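Alpha-galactosidase (Thermus thermophilus, PDB 6LCJ) probably hydrolyses terminal alpha-galactosidic bonds in galactose-containing oligosaccharides, as a thermostable glycoside hydrolase of family GH36 that assembles as a hexamer. Local coordinates at residues E[159-164]-E[189-194]. Sequence-based numbering, arbitrary orientation.
Sequences PPRVWC and SFEVFQ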
loop_
_atom_site.group_PDB
_atom_site.type_symbol
_atom_site.label_atom_id
_atom_site.label_comp_id
_atom_site.label_asym_id
_atom_site.label_seq_id
_atom_site.Cartn_x
_atom_site.Cartn_y
_atom_site.Cartn_z
ATOM N N PRO E 159 13.114 -29.773 -47.191
ATOM C CA PRO E 159 13.611 -28.461 -46.729
ATOM C C PRO E 159 14.915 -28.103 -47.414
ATOM O O PRO E 159 15.754 -28.978 -47.669
ATOM C CB PRO E 159 13.805 -28.660 -45.218
ATOM C CG PRO E 159 12.944 -29.845 -44.883
ATOM C CD PRO E 159 12.924 -30.721 -46.079
ATOM N N PRO E 160 15.105 -26.840 -47.765
ATOM C CA PRO E 160 16.365 -26.431 -48.385
ATOM C C PRO E 160 17.505 -26.456 -47.378
ATOM O O PRO E 160 17.311 -26.525 -46.162
ATOM C CB PRO E 160 16.088 -24.999 -48.872
ATOM C CG PRO E 160 14.593 -24.825 -48.792
ATOM C CD PRO E 160 14.157 -25.720 -47.658
ATOM N N ARG E 161 18.715 -26.427 -47.910
ATOM C CA ARG E 161 19.912 -26.322 -47.097
ATOM C C ARG E 161 20.401 -24.888 -47.222
ATOM O O ARG E 161 20.634 -24.402 -48.334
ATOM C CB ARG E 161 20.956 -27.345 -47.543
ATOM C CG ARG E 161 20.404 -28.762 -47.496
ATOM C CD ARG E 161 21.469 -29.819 -47.773
ATOM N NE ARG E 161 21.965 -29.740 -49.143
ATOM C CZ ARG E 161 21.456 -30.430 -50.150
ATOM N NH1 ARG E 161 20.444 -31.249 -49.929
ATOM N NH2 ARG E 161 21.950 -30.294 -51.373
ATOM N N VAL E 162 20.506 -24.198 -46.093
ATOM C CA VAL E 162 20.626 -22.745 -46.075
ATOM C C VAL E 162 21.900 -22.361 -45.351
ATOM O O VAL E 162 22.177 -22.881 -44.264
ATOM C CB VAL E 162 19.419 -22.081 -45.384
ATOM C CG1 VAL E 162 19.589 -20.550 -45.384
ATOM C CG2 VAL E 162 18.108 -22.521 -46.023
ATOM N N TRP E 163 22.659 -21.439 -45.936
ATOM C CA TRP E 163 23.652 -20.690 -45.186
ATOM C C TRP E 163 23.031 -19.349 -44.807
ATOM O O TRP E 163 22.433 -18.678 -45.655
ATOM C CB TRP E 163 24.955 -20.493 -45.970
ATOM C CG TRP E 163 26.019 -19.939 -45.060
ATOM C CD1 TRP E 163 26.878 -20.651 -44.266
ATOM C CD2 TRP E 163 26.264 -18.557 -44.775
ATOM N NE1 TRP E 163 27.660 -19.794 -43.526
ATOM C CE2 TRP E 163 27.303 -18.504 -43.818
ATOM C CE3 TRP E 163 25.717 -17.358 -45.249
ATOM C CZ2 TRP E 163 27.812 -17.297 -43.331
ATOM C CZ3 TRP E 163 26.225 -16.162 -44.770
ATOM C CH2 TRP E 163 27.256 -16.140 -43.814
ATOM N N CYS E 164 23.164 -18.966 -43.534
ATOM C CA CYS E 164 22.470 -17.813 -42.965
ATOM C C CYS E 164 23.493 -16.906 -42.289
ATOM O O CYS E 164 24.396 -17.390 -41.605
ATOM C CB CYS E 164 21.385 -18.303 -41.953
ATOM S SG CYS E 164 20.561 -17.053 -40.942
ATOM N N SER E 189 27.725 -27.971 -50.073
ATOM C CA SER E 189 26.450 -28.394 -50.648
ATOM C C SER E 189 25.267 -27.616 -50.082
ATOM O O SER E 189 24.310 -28.218 -49.589
ATOM C CB SER E 189 26.235 -29.886 -50.407
ATOM O OG SER E 189 27.098 -30.668 -51.203
ATOM N N PHE E 190 25.313 -26.290 -50.132
ATOM C CA PHE E 190 24.168 -25.471 -49.754
ATOM C C PHE E 190 23.285 -25.231 -50.972
ATOM O O PHE E 190 23.717 -25.357 -52.118
ATOM C CB PHE E 190 24.612 -24.124 -49.174
ATOM C CG PHE E 190 25.210 -24.220 -47.809
ATOM C CD1 PHE E 190 24.404 -24.461 -46.703
ATOM C CD2 PHE E 190 26.585 -24.068 -47.623
ATOM C CE1 PHE E 190 24.968 -24.547 -45.413
ATOM C CE2 PHE E 190 27.155 -24.159 -46.348
ATOM C CZ PHE E 190 26.348 -24.400 -45.241
ATOM N N GLU E 191 22.034 -24.867 -50.710
ATOM C CA GLU E 191 21.103 -24.485 -51.762
ATOM C C GLU E 191 20.640 -23.039 -51.677
ATOM O O GLU E 191 20.153 -22.515 -52.680
ATOM C CB GLU E 191 19.870 -25.401 -51.746
ATOM C CG GLU E 191 20.180 -26.776 -51.177
ATOM C CD GLU E 191 19.030 -27.741 -51.301
ATOM O OE1 GLU E 191 18.409 -28.081 -50.268
ATOM O OE2 GLU E 191 18.751 -28.174 -52.435
ATOM N N VAL E 192 20.778 -22.387 -50.522
ATOM C CA VAL E 192 20.315 -21.021 -50.302
ATOM C C VAL E 192 21.402 -20.264 -49.548
ATOM O O VAL E 192 21.974 -20.781 -48.584
ATOM C CB VAL E 192 18.993 -20.980 -49.499
ATOM C CG1 VAL E 192 18.438 -19.560 -49.431
ATOM C CG2 VAL E 192 17.960 -21.931 -50.066
ATOM N N PHE E 193 21.685 -19.036 -49.984
ATOM C CA PHE E 193 22.556 -18.112 -49.270
ATOM C C PHE E 193 21.672 -16.961 -48.796
ATOM O O PHE E 193 21.203 -16.163 -49.617
ATOM C CB PHE E 193 23.676 -17.619 -50.176
ATOM C CG PHE E 193 24.709 -16.794 -49.472
ATOM C CD1 PHE E 193 24.509 -15.441 -49.258
ATOM C CD2 PHE E 193 25.891 -17.370 -49.025
ATOM C CE1 PHE E 193 25.472 -14.673 -48.613
ATOM C CE2 PHE E 193 26.862 -16.602 -48.379
ATOM C CZ PHE E 193 26.648 -15.245 -48.176
ATOM N N GLN E 194 21.430 -16.877 -47.485
ATOM C CA GLN E 194 20.388 -16.005 -46.951
ATOM C C GLN E 194 20.992 -14.857 -46.154
ATOM O O GLN E 194 21.694 -15.088 -45.171
ATOM C CB GLN E 194 19.403 -16.789 -46.089
ATOM C CG GLN E 194 18.179 -15.964 -45.662
ATOM C CD GLN E 194 18.050 -15.908 -44.154
ATOM O OE1 GLN E 194 17.973 -16.954 -43.490
ATOM N NE2 GLN E 194 18.052 -14.696 -43.595
HETATM O O HOH W 1 23.883 -28.337 -53.020
#
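Strands 161-164 and 192-195 are the first two parallel strands of the TIM barrel of this GH36 enzyme. Helix 175-185 lies between them in the chain, so the unit is a right-handed beta-alpha-beta crossover. Trp163 N donates a hydrogen bond to Val192 O, and Trp163 O accepts one from Gln194 N at 2.8 Å, nearly along the C=O axis. Val162 and Val192 lie side by side on the barrel interior, against Tyr300 of strand 298-303. Trp163 and Phe193 point the other way, toward helix 175-185. Both have CG anti to the backbone N, which sets their rings alongside each other with planes 20° apart. The rings are slid so far that they barely overlap: Trp163 CE3 sits over the rim of the Phe193 face, 3.4 Å from Phe193 CE2. Phe190 completes the aromatic cluster. The Trp163 indole turns its edge to the Phe190 face, a T-shaped pair with planes at 81°. Trp163 CB lies over the centre of that same ring in a CH-pi contact, 3.9 Å from the Phe190 centroid. Trp163 NE1 is hydrogen-bonded to Asp435 O. Further toward the N-terminal end of the pair, Arg161 O takes two donors, Val192 N in the carbonyl plane and Glu191 N above it. Glu191 OE1 accepts a hydrogen bond from Arg161 N at 2.9 Å through its anti lone pair, and forms a salt bridge with Arg158. The Glu191 carboxylate stacks flat over the Arg161 guanidinium, so their long salt bridge rests on charge alone. A water links Arg161 NH2 to Phe190 O. The Arg161 chain bends at chi3, and NE donates in the guanidinium plane to Ser189 O at 2.8 Å, in a nearly straight bond.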